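Local coordinates for protein transcriptional regulator (AraC-type DNA-binding domain-containing proteins) (Chromobacterium violaceum, PDB 3OIO) that probably binds specific DNA sequences as a transcription factor through this AraC-type helix-turn-helix domain, one piece of a longer regulator, at residues Leu61-Arg65 against Thr93-Phe98. Residues are numbered along the deposited sequence; the frame is centred on the assembly and turned at random.
Sequences LNRAR and TYRNHF
Leu61 drives into the last turns of helix 87-98 as a knob among Thr93, Tyr94, His97 and Phe98. Its CD1 lies 3.7 Å from His97 CB, while CD2 reaches the backbone at Tyr94 CA and the hydroxyl of Thr93, itself hydrogen-bonded to the carbonyl oxygens of His89 and Phe90. The Phe98 ring lies against Leu61, Asn62 and Arg65, with its edge to the backbone, CE2 3.6 Å from Leu61 O. The Asn62 amide also meets that ring at its edge, OD1 3.6 Å from Phe98 CZ, the two planes 79° apart; Asn62 ND2 hydrogen-bonds back to Glu58 O. In the AraC-family fold, the long helix 52-70 links two helix-turn-helix units, and here segment 93-98 crosses segment 61-65 almost perpendicularly, at -94°. With CG anti to the backbone N (chi1 177°) and the chain extended on to NE, Arg65 carries its CD over a face of Phe98, a CH-pi contact 4.1 Å from CD to the ring centroid. The Tyr94 side chain crosses Arg65 at about a right angle, its OH 3.2 Å from Arg65 CB and hydrogen-bonded to Glu105, whose carboxylate makes a long, weak ion pair with Arg65 NE.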
loop_
_atom_site.group_PDB
_atom_site.type_symbol
_atom_site.label_atom_id
_atom_site.label_comp_id
_atom_site.label_asym_id
_atom_site.label_seq_id
_atom_site.Cartn_x
_atom_site.Cartn_y
_atom_site.Cartn_z
ATOM N N LEU A 61 -2.512 -2.179 -1.133
ATOM C CA LEU A 61 -2.857 -3.433 -1.828
ATOM C C LEU A 61 -2.401 -4.672 -1.042
ATOM O O LEU A 61 -3.118 -5.694 -1.017
ATOM C CB LEU A 61 -2.231 -3.466 -3.230
ATOM C CG LEU A 61 -2.995 -2.530 -4.196
ATOM C CD1 LEU A 61 -2.161 -2.386 -5.488
ATOM C CD2 LEU A 61 -4.485 -2.961 -4.527
ATOM N N ASN A 62 -1.218 -4.595 -0.400
ATOM C CA ASN A 62 -0.794 -5.689 0.444
ATOM C C ASN A 62 -1.647 -5.840 1.695
ATOM O O ASN A 62 -1.890 -6.980 2.130
ATOM C CB ASN A 62 0.712 -5.573 0.771
ATOM C CG ASN A 62 1.559 -6.200 -0.324
ATOM O OD1 ASN A 62 1.762 -7.430 -0.352
ATOM N ND2 ASN A 62 2.039 -5.371 -1.251
ATOM N N ARG A 63 -2.102 -4.722 2.287
ATOM C CA ARG A 63 -3.047 -4.870 3.397
ATOM C C ARG A 63 -4.333 -5.551 2.878
ATOM O O ARG A 63 -4.928 -6.415 3.556
ATOM C CB ARG A 63 -3.349 -3.511 4.069
ATOM C CG ARG A 63 -4.446 -3.581 5.159
ATOM C CD ARG A 63 -4.222 -4.586 6.301
ATOM N NE ARG A 63 -2.921 -4.548 6.979
ATOM C CZ ARG A 63 -2.630 -3.785 8.035
ATOM N NH1 ARG A 63 -1.417 -3.853 8.602
ATOM N NH2 ARG A 63 -3.535 -2.933 8.519
ATOM N N ALA A 64 -4.768 -5.170 1.682
ATOM C CA ALA A 64 -5.987 -5.780 1.104
ATOM C C ALA A 64 -5.779 -7.293 0.939
ATOM O O ALA A 64 -6.683 -8.120 1.209
ATOM C CB ALA A 64 -6.310 -5.120 -0.230
ATOM N N ARG A 65 -4.597 -7.673 0.478
ATOM C CA ARG A 65 -4.295 -9.099 0.323
ATOM C C ARG A 65 -4.413 -9.820 1.671
ATOM O O ARG A 65 -4.993 -10.936 1.748
ATOM C CB ARG A 65 -2.892 -9.265 -0.297
ATOM C CG ARG A 65 -2.449 -10.736 -0.430
ATOM C CD ARG A 65 -1.196 -10.846 -1.267
ATOM N NE ARG A 65 -0.785 -12.233 -1.373
ATOM C CZ ARG A 65 0.059 -12.847 -0.520
ATOM N NH1 ARG A 65 0.586 -12.180 0.500
ATOM N NH2 ARG A 65 0.364 -14.143 -0.678
ATOM N N THR A 93 -6.886 -2.471 -9.930
ATOM C CA THR A 93 -5.499 -2.206 -9.473
ATOM C C THR A 93 -4.888 -3.419 -8.775
ATOM O O THR A 93 -3.691 -3.708 -8.929
ATOM C CB THR A 93 -5.368 -0.963 -8.561
ATOM O OG1 THR A 93 -6.167 -1.126 -7.380
ATOM C CG2 THR A 93 -5.786 0.292 -9.330
ATOM N N TYR A 94 -5.714 -4.125 -8.010
ATOM C CA TYR A 94 -5.251 -5.347 -7.352
ATOM C C TYR A 94 -4.788 -6.353 -8.420
ATOM O O TYR A 94 -3.704 -6.920 -8.318
ATOM C CB TYR A 94 -6.378 -5.947 -6.493
ATOM C CG TYR A 94 -5.897 -7.039 -5.573
ATOM C CD1 TYR A 94 -5.715 -8.362 -6.050
ATOM C CD2 TYR A 94 -5.556 -6.747 -4.226
ATOM C CE1 TYR A 94 -5.250 -9.375 -5.189
ATOM C CE2 TYR A 94 -5.084 -7.754 -3.347
ATOM C CZ TYR A 94 -4.913 -9.051 -3.841
ATOM O OH TYR A 94 -4.428 -10.011 -3.009
ATOM N N ARG A 95 -5.603 -6.564 -9.447
ATOM C CA ARG A 95 -5.250 -7.514 -10.502
ATOM C C ARG A 95 -3.977 -7.081 -11.259
ATOM O O ARG A 95 -3.138 -7.911 -11.612
ATOM C CB ARG A 95 -6.420 -7.694 -11.474
ATOM C CG ARG A 95 -6.113 -8.679 -12.601
ATOM C CD ARG A 95 -7.232 -8.698 -13.640
ATOM N NE ARG A 95 -6.873 -9.613 -14.718
ATOM C CZ ARG A 95 -7.513 -9.685 -15.880
ATOM N NH1 ARG A 95 -8.530 -8.865 -16.138
ATOM N NH2 ARG A 95 -7.116 -10.560 -16.800
ATOM N N ASN A 96 -3.844 -5.793 -11.529
ATOM C CA ASN A 96 -2.632 -5.322 -12.200
ATOM C C ASN A 96 -1.378 -5.593 -11.340
ATOM O O ASN A 96 -0.299 -5.945 -11.852
ATOM C CB ASN A 96 -2.740 -3.822 -12.486
ATOM C CG ASN A 96 -1.485 -3.274 -13.144
ATOM O OD1 ASN A 96 -1.073 -3.754 -14.184
ATOM N ND2 ASN A 96 -0.858 -2.288 -12.513
ATOM N N HIS A 97 -1.529 -5.442 -10.026
ATOM C CA HIS A 97 -0.385 -5.545 -9.142
ATOM C C HIS A 97 0.010 -7.007 -8.863
ATOM O O HIS A 97 1.211 -7.341 -8.896
ATOM C CB HIS A 97 -0.677 -4.840 -7.815
ATOM C CG HIS A 97 0.503 -4.829 -6.907
ATOM N ND1 HIS A 97 1.572 -3.974 -7.097
ATOM C CD2 HIS A 97 0.831 -5.631 -5.859
ATOM C CE1 HIS A 97 2.483 -4.216 -6.159
ATOM N NE2 HIS A 97 2.060 -5.228 -5.411
ATOM N N PHE A 98 -0.991 -7.850 -8.585
ATOM C CA PHE A 98 -0.749 -9.218 -8.121
ATOM C C PHE A 98 -0.969 -10.277 -9.190
ATOM O O PHE A 98 -0.664 -11.460 -8.967
ATOM C CB PHE A 98 -1.661 -9.533 -6.930
ATOM C CG PHE A 98 -1.221 -8.891 -5.653
ATOM C CD1 PHE A 98 0.004 -9.246 -5.053
ATOM C CD2 PHE A 98 -2.036 -7.937 -5.023
ATOM C CE1 PHE A 98 0.430 -8.624 -3.840
ATOM C CE2 PHE A 98 -1.644 -7.345 -3.813
ATOM C CZ PHE A 98 -0.421 -7.687 -3.209
#